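Local structure of lipoteichoic acid primase (Listeria monocytogenes, 4UOP) at residues D110-V115 with E165-V170; D313-P318 with R374-E379; K179-E184 with D193-N198. The protein belongs to the sulfatase family and binds magnesium in an extracellular catalytic domain with an alpha/beta fold built round a central mixed sheet. All coordinates share one frame; numbering follows the deposited sequence.

How the interactions relate
Interaction 1 is the one nearest the magnesium ion bound by E66, T108, D284 and H285: the side chain of E112 lies about 8 Å from the metal, against about 13 Å for Y315 in interaction 2 and for L196 in interaction 3. The three contacts do not touch. Between centres, interactions 1 and 2 are about 20 Å apart, 1 and 3 about 21 Å, and 2 and 3 about 31 Å, the last two on opposite sides of the chain's centre. Common neighbours tie them together: P121 meets D110, S114 and R374, while strand 59-65 touches E112 through Q64 and Y197 through V63 and L65.

Interaction 1 of 3, residues D110-V115 with E165-V170; sequences DAEWSV and EFYPAV
E112 and Y167 both carry CG beside the backbone N, anti to the carbonyl carbon (chi1 -69° in E112), whereas W113 and F166 place CG anti to N; the first pair meets through a hydrogen bond, the second through its rings. The axes of the two helical segments run almost parallel, yet they stay 12.1 Å apart, so the gap is bridged by long side chains. Beyond CG the chain of E112 is extended and reaches across to Y167, which it meets at about a right angle. Y167 OH donates to E112 OE1 at 2.6 Å, on the syn lone pair of that oxygen. OE1 sits in the plane of the tyrosine ring at its edge, 3.2 Å from Y167 CE1, while the carboxylate plane is turned 50° from the ring. The aromatic pair meets rim to rim, neither ring lying over the other: W113 CE3 approaches F166 CE1 to 3.4 Å, and W113 CZ3 is 3.7 Å from F166 CE1. The centroids of the tryptophan six-membered ring and the F166 ring stand 5.7 Å apart, with the ring planes at 26°.

Helix 163-169, which carries F166 and Y167, connects strands 149-153 and 174-176, a parallel pair of the mixed sheet, in a beta-alpha-beta crossover. Helix 107-117 carries both E112 and, one turn earlier, the magnesium ligand T108. The E112 carboxylate has further partners, with OE1 bonded to Y116 OH and OE2 in a salt bridge to R163. Two phenolic hydroxyls and a guanidinium therefore hold a buried carboxylate in place, a setting that would probably limit its rotation near the metal-bearing turn.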
loop_
_atom_site.group_PDB
_atom_site.type_symbol
_atom_site.label_atom_id
_atom_site.label_comp_id
_atom_site.label_asym_id
_atom_site.label_seq_id
_atom_site.Cartn_x
_atom_site.Cartn_y
_atom_site.Cartn_z
ATOM N N ASP B 110 -2.216 2.703 -11.071
ATOM C CA ASP B 110 -1.262 3.752 -10.740
ATOM C C ASP B 110 -0.490 4.228 -11.977
ATOM O O ASP B 110 -0.163 5.408 -12.083
ATOM C CB ASP B 110 -0.285 3.299 -9.651
ATOM C CG ASP B 110 -0.952 3.137 -8.293
ATOM O OD1 ASP B 110 -2.057 3.689 -8.080
ATOM O OD2 ASP B 110 -0.354 2.479 -7.426
ATOM N N ALA B 111 -0.227 3.319 -12.912
ATOM C CA ALA B 111 0.388 3.706 -14.168
ATOM C C ALA B 111 -0.527 4.643 -14.936
ATOM O O ALA B 111 -0.103 5.705 -15.394
ATOM C CB ALA B 111 0.727 2.482 -14.993
ATOM N N GLU B 112 -1.797 4.255 -15.074
ATOM C CA GLU B 112 -2.776 5.084 -15.743
ATOM C C GLU B 112 -2.885 6.434 -15.045
ATOM O O GLU B 112 -2.914 7.468 -15.714
ATOM C CB GLU B 112 -4.134 4.401 -15.752
ATOM C CG GLU B 112 -4.211 3.162 -16.647
ATOM C CD GLU B 112 -5.641 2.671 -16.780
ATOM O OE1 GLU B 112 -6.417 3.321 -17.500
ATOM O OE2 GLU B 112 -5.983 1.648 -16.138
ATOM N N TRP B 113 -2.968 6.411 -13.715
ATOM C CA TRP B 113 -3.041 7.647 -12.927
ATOM C C TRP B 113 -1.900 8.605 -13.274
ATOM O O TRP B 113 -2.124 9.817 -13.507
ATOM C CB TRP B 113 -3.027 7.337 -11.418
ATOM C CG TRP B 113 -3.034 8.588 -10.597
ATOM C CD1 TRP B 113 -1.954 9.299 -10.185
ATOM C CD2 TRP B 113 -4.182 9.319 -10.157
ATOM N NE1 TRP B 113 -2.353 10.422 -9.497
ATOM C CE2 TRP B 113 -3.717 10.455 -9.462
ATOM C CE3 TRP B 113 -5.558 9.116 -10.267
ATOM C CZ2 TRP B 113 -4.581 11.385 -8.891
ATOM C CZ3 TRP B 113 -6.414 10.042 -9.696
ATOM C CH2 TRP B 113 -5.925 11.153 -9.015
ATOM N N SER B 114 -0.682 8.070 -13.238
ATOM C CA SER B 114 0.538 8.830 -13.505
ATOM C C SER B 114 0.523 9.443 -14.896
ATOM O O SER B 114 0.825 10.621 -15.081
ATOM C CB SER B 114 1.764 7.915 -13.369
ATOM O OG SER B 114 1.986 7.573 -12.029
ATOM N N VAL B 115 0.141 8.637 -15.873
ATOM C CA VAL B 115 0.135 9.091 -17.248
ATOM C C VAL B 115 -0.945 10.149 -17.508
ATOM O O VAL B 115 -0.660 11.198 -18.106
ATOM C CB VAL B 115 0.018 7.892 -18.212
ATOM C CG1 VAL B 115 -0.133 8.357 -19.649
ATOM C CG2 VAL B 115 1.249 7.006 -18.054
ATOM N N GLU B 165 -15.707 5.213 -12.656
ATOM C CA GLU B 165 -15.721 6.586 -12.099
ATOM C C GLU B 165 -14.468 7.398 -12.431
ATOM O O GLU B 165 -14.534 8.615 -12.645
ATOM C CB GLU B 165 -15.876 6.528 -10.579
ATOM C CG GLU B 165 -17.136 5.818 -10.110
ATOM C CD GLU B 165 -18.407 6.506 -10.577
ATOM O OE1 GLU B 165 -18.408 7.758 -10.700
ATOM O OE2 GLU B 165 -19.412 5.797 -10.816
ATOM N N PHE B 166 -13.317 6.742 -12.434
ATOM C CA PHE B 166 -12.047 7.418 -12.694
ATOM C C PHE B 166 -11.970 8.009 -14.101
ATOM O O PHE B 166 -11.484 9.119 -14.284
ATOM C CB PHE B 166 -10.891 6.450 -12.438
ATOM C CG PHE B 166 -9.557 6.950 -12.880
ATOM C CD1 PHE B 166 -9.022 8.118 -12.344
ATOM C CD2 PHE B 166 -8.830 6.258 -13.838
ATOM C CE1 PHE B 166 -7.782 8.572 -12.753
ATOM C CE2 PHE B 166 -7.589 6.711 -14.243
ATOM C CZ PHE B 166 -7.070 7.872 -13.702
ATOM N N TYR B 167 -12.442 7.271 -15.091
ATOM C CA TYR B 167 -12.323 7.737 -16.461
ATOM C C TYR B 167 -13.118 9.042 -16.716
ATOM O O TYR B 167 -12.572 9.965 -17.325
ATOM C CB TYR B 167 -12.634 6.622 -17.457
ATOM C CG TYR B 167 -11.599 5.507 -17.521
ATOM C CD1 TYR B 167 -10.257 5.715 -17.194
ATOM C CD2 TYR B 167 -11.959 4.242 -17.959
ATOM C CE1 TYR B 167 -9.325 4.692 -17.290
ATOM C CE2 TYR B 167 -11.042 3.225 -18.048
ATOM C CZ TYR B 167 -9.725 3.456 -17.708
ATOM O OH TYR B 167 -8.811 2.436 -17.806
ATOM N N PRO B 168 -14.370 9.136 -16.220
ATOM C CA PRO B 168 -15.106 10.415 -16.184
ATOM C C PRO B 168 -14.421 11.498 -15.357
ATOM O O PRO B 168 -14.413 12.658 -15.768
ATOM C CB PRO B 168 -16.439 10.042 -15.519
ATOM C CG PRO B 168 -16.613 8.598 -15.784
ATOM C CD PRO B 168 -15.246 7.997 -15.890
ATOM N N ALA B 169 -13.847 11.124 -14.212
ATOM C CA ALA B 169 -13.127 12.068 -13.374
ATOM C C ALA B 169 -12.001 12.768 -14.120
ATOM O O ALA B 169 -11.778 13.964 -13.918
ATOM C CB ALA B 169 -12.582 11.382 -12.124
ATOM N N VAL B 170 -11.261 12.032 -14.955
ATOM C CA VAL B 170 -10.182 12.657 -15.731
ATOM C C VAL B 170 -10.658 13.229 -17.054
ATOM O O VAL B 170 -9.875 13.816 -17.785
ATOM C CB VAL B 170 -8.951 11.731 -15.964
ATOM C CG1 VAL B 170 -8.256 11.436 -14.652
ATOM C CG2 VAL B 170 -9.325 10.440 -16.687
#

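Interaction 2 of 3, residues D313-P318 with R374-E379; sequences DDYRIP and RYTMPE
A Met-aromatic contact beside a hydroxyl-hydroxyl bond joins the short, weakly bonded helix 312-315 to the loop linking strands 371-373 and 381-383, neighbours in the five-stranded antiparallel sheet. Y315 and T376 approach from opposite directions and meet at their hydroxyls: Y315 OH lies 2.5 Å from T376 OG1, a very short hydrogen bond in which either oxygen could be the donor. OG1 stays in the plane of the tyrosine ring, at its edge. With chi1 at 56°, T376 sets OG1 between its backbone N and carbonyl carbon, and CG2 is left 3.8 Å from Y315 OH. M377 SD comes obliquely to the same ring, 4.3 Å from Y315 CE2 and 5.2 Å from the Y315 ring centroid.

The loop is braced by R374, whose NE and NH2 grip E379 OE2 side-on, with R374 NE to E379 OE2 at 3.0 Å and that oxygen in the guanidinium plane. D429 also pairs with R374 NH2. The Y315 ring also meets H286, with planes at about 30°, and P226 of the second subunit packs on T376. One short polar bond thus fixes the phenol end of Y315, while the sulfur touches the ring obliquely near CE2.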
loop_
_atom_site.group_PDB
_atom_site.type_symbol
_atom_site.label_atom_id
_atom_site.label_comp_id
_atom_site.label_asym_id
_atom_site.label_seq_id
_atom_site.Cartn_x
_atom_site.Cartn_y
_atom_site.Cartn_z
ATOM N N ASP B 313 17.205 -1.442 -11.985
ATOM C CA ASP B 313 17.242 -2.172 -13.243
ATOM C C ASP B 313 15.868 -2.711 -13.625
ATOM O O ASP B 313 15.468 -2.557 -14.763
ATOM C CB ASP B 313 18.226 -3.328 -13.250
ATOM C CG ASP B 313 18.535 -3.794 -14.662
ATOM O OD1 ASP B 313 18.819 -2.937 -15.538
ATOM O OD2 ASP B 313 18.473 -5.016 -14.919
ATOM N N ASP B 314 15.170 -3.343 -12.677
ATOM C CA ASP B 314 13.839 -3.914 -12.935
ATOM C C ASP B 314 12.760 -2.876 -13.152
ATOM O O ASP B 314 11.812 -3.114 -13.885
ATOM C CB ASP B 314 13.393 -4.817 -11.776
ATOM C CG ASP B 314 14.099 -6.169 -11.769
ATOM O OD1 ASP B 314 14.668 -6.587 -12.793
ATOM O OD2 ASP B 314 14.034 -6.829 -10.727
ATOM N N TYR B 315 12.917 -1.700 -12.554
ATOM C CA TYR B 315 11.900 -0.671 -12.686
ATOM C C TYR B 315 11.893 -0.004 -14.062
ATOM O O TYR B 315 11.013 0.786 -14.361
ATOM C CB TYR B 315 12.063 0.371 -11.577
ATOM C CG TYR B 315 11.460 -0.030 -10.249
ATOM C CD1 TYR B 315 11.395 -1.359 -9.859
ATOM C CD2 TYR B 315 10.994 0.924 -9.361
ATOM C CE1 TYR B 315 10.867 -1.731 -8.631
ATOM C CE2 TYR B 315 10.475 0.566 -8.126
ATOM C CZ TYR B 315 10.419 -0.766 -7.767
ATOM O OH TYR B 315 9.917 -1.162 -6.547
ATOM N N ARG B 316 12.870 -0.321 -14.909
ATOM C CA ARG B 316 12.844 0.178 -16.263
ATOM C C ARG B 316 11.743 -0.503 -17.068
ATOM O O ARG B 316 11.638 -1.743 -17.079
ATOM C CB ARG B 316 14.193 -0.016 -16.964
ATOM C CG ARG B 316 15.417 0.527 -16.218
ATOM C CD ARG B 316 16.670 -0.306 -16.494
ATOM N NE ARG B 316 16.983 -0.245 -17.862
ATOM C CZ ARG B 316 17.539 -1.200 -18.598
ATOM N NH1 ARG B 316 17.925 -2.385 -18.130
ATOM N NH2 ARG B 316 17.733 -0.908 -19.848
ATOM N N ILE B 317 10.976 0.309 -17.776
ATOM C CA ILE B 317 9.890 -0.139 -18.629
ATOM C C ILE B 317 10.205 0.340 -20.034
ATOM O O ILE B 317 10.815 1.410 -20.208
ATOM C CB ILE B 317 8.504 0.395 -18.169
ATOM C CG1 ILE B 317 8.590 1.882 -17.807
ATOM C CG2 ILE B 317 8.036 -0.390 -16.959
ATOM C CD1 ILE B 317 7.271 2.593 -17.598
ATOM N N PRO B 318 9.790 -0.417 -21.058
ATOM C CA PRO B 318 10.038 0.122 -22.392
ATOM C C PRO B 318 9.236 1.401 -22.653
ATOM O O PRO B 318 8.155 1.588 -22.079
ATOM C CB PRO B 318 9.602 -1.006 -23.317
ATOM C CG PRO B 318 8.590 -1.779 -22.510
ATOM C CD PRO B 318 9.073 -1.707 -21.102
ATOM N N ARG B 374 8.136 5.749 -4.631
ATOM C CA ARG B 374 7.578 5.536 -3.304
ATOM C C ARG B 374 6.950 4.156 -3.172
ATOM O O ARG B 374 6.951 3.369 -4.120
ATOM C CB ARG B 374 6.538 6.619 -2.990
ATOM C CG ARG B 374 5.202 6.421 -3.697
ATOM C CD ARG B 374 4.344 7.682 -3.743
ATOM N NE ARG B 374 4.323 8.415 -2.476
ATOM C CZ ARG B 374 3.560 9.482 -2.244
ATOM N NH1 ARG B 374 2.712 9.937 -3.165
ATOM N NH2 ARG B 374 3.638 10.088 -1.069
ATOM N N TYR B 375 6.444 3.879 -1.974
ATOM C CA TYR B 375 5.692 2.659 -1.662
ATOM C C TYR B 375 6.560 1.424 -1.544
ATOM O O TYR B 375 6.633 0.834 -0.479
ATOM C CB TYR B 375 4.566 2.413 -2.642
ATOM C CG TYR B 375 3.650 1.304 -2.205
ATOM C CD1 TYR B 375 2.873 1.438 -1.059
ATOM C CD2 TYR B 375 3.585 0.115 -2.913
ATOM C CE1 TYR B 375 2.020 0.427 -0.655
ATOM C CE2 TYR B 375 2.733 -0.905 -2.518
ATOM C CZ TYR B 375 1.968 -0.744 -1.386
ATOM O OH TYR B 375 1.132 -1.743 -0.967
ATOM N N THR B 376 7.203 1.019 -2.632
ATOM C CA THR B 376 8.156 -0.075 -2.596
ATOM C C THR B 376 9.563 0.428 -2.261
ATOM O O THR B 376 10.466 -0.365 -2.012
ATOM C CB THR B 376 8.193 -0.821 -3.941
ATOM O OG1 THR B 376 8.487 0.103 -4.990
ATOM C CG2 THR B 376 6.866 -1.483 -4.232
ATOM N N MET B 377 9.743 1.750 -2.270
ATOM C CA MET B 377 10.973 2.392 -1.806
ATOM C C MET B 377 10.572 3.495 -0.847
ATOM O O MET B 377 9.488 4.053 -0.984
ATOM C CB MET B 377 11.740 3.012 -2.980
ATOM C CG MET B 377 12.039 2.024 -4.087
ATOM S SD MET B 377 13.016 2.754 -5.418
ATOM C CE MET B 377 14.598 2.986 -4.619
ATOM N N PRO B 378 11.443 3.830 0.111
ATOM C CA PRO B 378 11.079 4.926 1.013
ATOM C C PRO B 378 11.010 6.284 0.331
ATOM O O PRO B 378 11.699 6.521 -0.665
ATOM C CB PRO B 378 12.189 4.912 2.074
ATOM C CG PRO B 378 13.297 4.119 1.500
ATOM C CD PRO B 378 12.693 3.162 0.523
ATOM N N GLU B 379 10.187 7.165 0.888
ATOM C CA GLU B 379 9.975 8.506 0.348
ATOM C C GLU B 379 11.316 9.226 0.282
ATOM O O GLU B 379 12.089 9.189 1.239
ATOM C CB GLU B 379 9.016 9.312 1.237
ATOM C CG GLU B 379 7.679 8.633 1.535
ATOM C CD GLU B 379 6.535 9.117 0.671
ATOM O OE1 GLU B 379 6.397 10.348 0.498
ATOM O OE2 GLU B 379 5.751 8.270 0.182
#

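Interaction 3 of 3, residues K179-E184 with D193-N198; sequences KFFGDE and DEVLYN
F181 lies against the first turn of helix 193-209, touching both backbone and side chains of V195 and L196. Its CE1 points at the carbonyl of L196, which stands at the ring edge near the ring plane, with F181 CE1 3.7 Å from L196 O. Farther round the ring, F181 CZ meets L196 CD1 at 3.8 Å. The CB of L196 points away from F181, and only the outer part of the side chain, with CG anti to the backbone N (chi1 169°), returns to the ring. V195 splits its two methyls between partners: V195 CG1 is 4.1 Å from F181 CD1, while V195 CG2 is 3.9 Å from E184 CG and 3.8 Å from E184 O. E184 therefore contributes its aliphatic stem and its carbonyl, crossing V195 at a slant. No hydrogen bond spans the two segments, and the contact rests on van der Waals packing.

F180 backs one face of F181: F180 CD2 lies 3.6 Å above the F181 ring plane, over the centre, and the F180 ring in turn meets Y176 edge-to-face. G182, with phi 77°, is the first residue past the helix, and two residues on E184 meets V195. T155 packs on both F181 and L196. S192 OG caps the start of the long helix by accepting from V195 N, while D193 N to S222 OG and D193 OD1 to V221 N tie this turn to the chain after strand 214-219.

Outward again, Y197 stacks on F264 of helix 246-271 and touches V63 and L65 of strand 59-65 in the mixed sheet. With F181 of helix 178-181 on V195 and L196, helix 193-209 is a sheet-flanking helix of the alpha/beta fold of the alkaline phosphatase superfamily, to which sulfatases belong.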
loop_
_atom_site.group_PDB
_atom_site.type_symbol
_atom_site.label_atom_id
_atom_site.label_comp_id
_atom_site.label_asym_id
_atom_site.label_seq_id
_atom_site.Cartn_x
_atom_site.Cartn_y
_atom_site.Cartn_z
ATOM N N LYS B 179 -18.044 -4.971 -21.823
ATOM C CA LYS B 179 -19.357 -4.919 -22.518
ATOM C C LYS B 179 -19.231 -4.679 -24.015
ATOM O O LYS B 179 -19.983 -5.245 -24.819
ATOM C CB LYS B 179 -20.249 -3.820 -21.932
ATOM C CG LYS B 179 -20.735 -4.081 -20.517
ATOM C CD LYS B 179 -21.920 -3.192 -20.157
ATOM C CE LYS B 179 -21.616 -1.705 -20.312
ATOM N NZ LYS B 179 -20.395 -1.273 -19.569
ATOM N N PHE B 180 -18.277 -3.833 -24.390
ATOM C CA PHE B 180 -18.019 -3.541 -25.789
ATOM C C PHE B 180 -17.302 -4.679 -26.507
ATOM O O PHE B 180 -17.581 -4.947 -27.674
ATOM C CB PHE B 180 -17.197 -2.246 -25.921
ATOM C CG PHE B 180 -16.731 -1.971 -27.314
ATOM C CD1 PHE B 180 -17.612 -1.485 -28.270
ATOM C CD2 PHE B 180 -15.414 -2.210 -27.678
ATOM C CE1 PHE B 180 -17.180 -1.230 -29.554
ATOM C CE2 PHE B 180 -14.979 -1.975 -28.963
ATOM C CZ PHE B 180 -15.862 -1.479 -29.903
ATOM N N PHE B 181 -16.321 -5.293 -25.853
ATOM C CA PHE B 181 -15.505 -6.327 -26.519
ATOM C C PHE B 181 -16.110 -7.733 -26.656
ATOM O O PHE B 181 -15.631 -8.504 -27.477
ATOM C CB PHE B 181 -14.110 -6.387 -25.891
ATOM C CG PHE B 181 -13.314 -5.132 -26.074
ATOM C CD1 PHE B 181 -12.640 -4.898 -27.262
ATOM C CD2 PHE B 181 -13.245 -4.178 -25.065
ATOM C CE1 PHE B 181 -11.910 -3.737 -27.440
ATOM C CE2 PHE B 181 -12.512 -3.014 -25.239
ATOM C CZ PHE B 181 -11.851 -2.791 -26.425
ATOM N N GLY B 182 -17.190 -8.050 -25.950
ATOM C CA GLY B 182 -17.778 -9.403 -26.029
ATOM C C GLY B 182 -16.955 -10.394 -25.227
ATOM O O GLY B 182 -16.196 -9.997 -24.358
ATOM N N ASP B 183 -17.124 -11.688 -25.499
ATOM C CA ASP B 183 -16.417 -12.744 -24.766
ATOM C C ASP B 183 -15.757 -13.763 -25.697
ATOM O O ASP B 183 -15.474 -14.891 -25.297
ATOM C CB ASP B 183 -17.390 -13.434 -23.805
ATOM C CG ASP B 183 -17.728 -12.567 -22.602
ATOM O OD1 ASP B 183 -16.797 -12.235 -21.830
ATOM O OD2 ASP B 183 -18.921 -12.222 -22.434
ATOM N N GLU B 184 -15.489 -13.352 -26.931
ATOM C CA GLU B 184 -14.712 -14.168 -27.862
ATOM C C GLU B 184 -13.224 -14.096 -27.500
ATOM O O GLU B 184 -12.750 -13.067 -26.987
ATOM C CB GLU B 184 -14.916 -13.690 -29.308
ATOM C CG GLU B 184 -14.269 -12.335 -29.636
ATOM C CD GLU B 184 -14.316 -11.980 -31.114
ATOM O OE1 GLU B 184 -14.504 -12.892 -31.958
ATOM O OE2 GLU B 184 -14.163 -10.783 -31.431
ATOM N N ASP B 193 -5.588 -9.454 -26.430
ATOM C CA ASP B 193 -5.064 -8.253 -27.074
ATOM C C ASP B 193 -5.463 -8.199 -28.557
ATOM O O ASP B 193 -5.660 -7.118 -29.088
ATOM C CB ASP B 193 -3.538 -8.173 -26.971
ATOM C CG ASP B 193 -3.040 -7.913 -25.554
ATOM O OD1 ASP B 193 -3.843 -7.679 -24.617
ATOM O OD2 ASP B 193 -1.806 -7.943 -25.386
ATOM N N GLU B 194 -5.550 -9.350 -29.237
ATOM C CA GLU B 194 -6.012 -9.349 -30.625
ATOM C C GLU B 194 -7.409 -8.735 -30.742
ATOM O O GLU B 194 -7.663 -7.956 -31.637
ATOM C CB GLU B 194 -6.019 -10.755 -31.241
ATOM C CG GLU B 194 -6.374 -10.758 -32.722
ATOM C CD GLU B 194 -6.056 -12.076 -33.425
ATOM O OE1 GLU B 194 -5.881 -13.107 -32.743
ATOM O OE2 GLU B 194 -5.975 -12.076 -34.677
ATOM N N VAL B 195 -8.303 -9.082 -29.826
ATOM C CA VAL B 195 -9.669 -8.540 -29.835
ATOM C C VAL B 195 -9.638 -7.037 -29.481
ATOM O O VAL B 195 -10.372 -6.238 -30.072
ATOM C CB VAL B 195 -10.578 -9.318 -28.863
ATOM C CG1 VAL B 195 -11.933 -8.654 -28.722
ATOM C CG2 VAL B 195 -10.749 -10.771 -29.331
ATOM N N LEU B 196 -8.776 -6.663 -28.533
ATOM C CA LEU B 196 -8.602 -5.252 -28.155
ATOM C C LEU B 196 -8.309 -4.422 -29.389
ATOM O O LEU B 196 -9.035 -3.457 -29.699
ATOM C CB LEU B 196 -7.471 -5.097 -27.125
ATOM C CG LEU B 196 -6.994 -3.671 -26.827
ATOM C CD1 LEU B 196 -8.086 -2.903 -26.099
ATOM C CD2 LEU B 196 -5.716 -3.712 -26.021
ATOM N N TYR B 197 -7.289 -4.833 -30.143
ATOM C CA TYR B 197 -6.849 -4.044 -31.282
ATOM C C TYR B 197 -7.833 -4.110 -32.457
ATOM O O TYR B 197 -8.084 -3.108 -33.129
ATOM C CB TYR B 197 -5.453 -4.466 -31.731
ATOM C CG TYR B 197 -4.389 -4.280 -30.672
ATOM C CD1 TYR B 197 -4.238 -3.053 -30.014
ATOM C CD2 TYR B 197 -3.530 -5.310 -30.330
ATOM C CE1 TYR B 197 -3.277 -2.886 -29.035
ATOM C CE2 TYR B 197 -2.549 -5.146 -29.369
ATOM C CZ TYR B 197 -2.428 -3.922 -28.705
ATOM O OH TYR B 197 -1.466 -3.765 -27.719
ATOM N N ASN B 198 -8.380 -5.295 -32.709
ATOM C CA ASN B 198 -9.325 -5.466 -33.812
ATOM C C ASN B 198 -10.645 -4.723 -33.633
ATOM O O ASN B 198 -11.231 -4.279 -34.604
ATOM C CB ASN B 198 -9.588 -6.951 -34.075
ATOM C CG ASN B 198 -8.466 -7.607 -34.846
ATOM O OD1 ASN B 198 -7.669 -6.935 -35.490
ATOM N ND2 ASN B 198 -8.411 -8.931 -34.801
#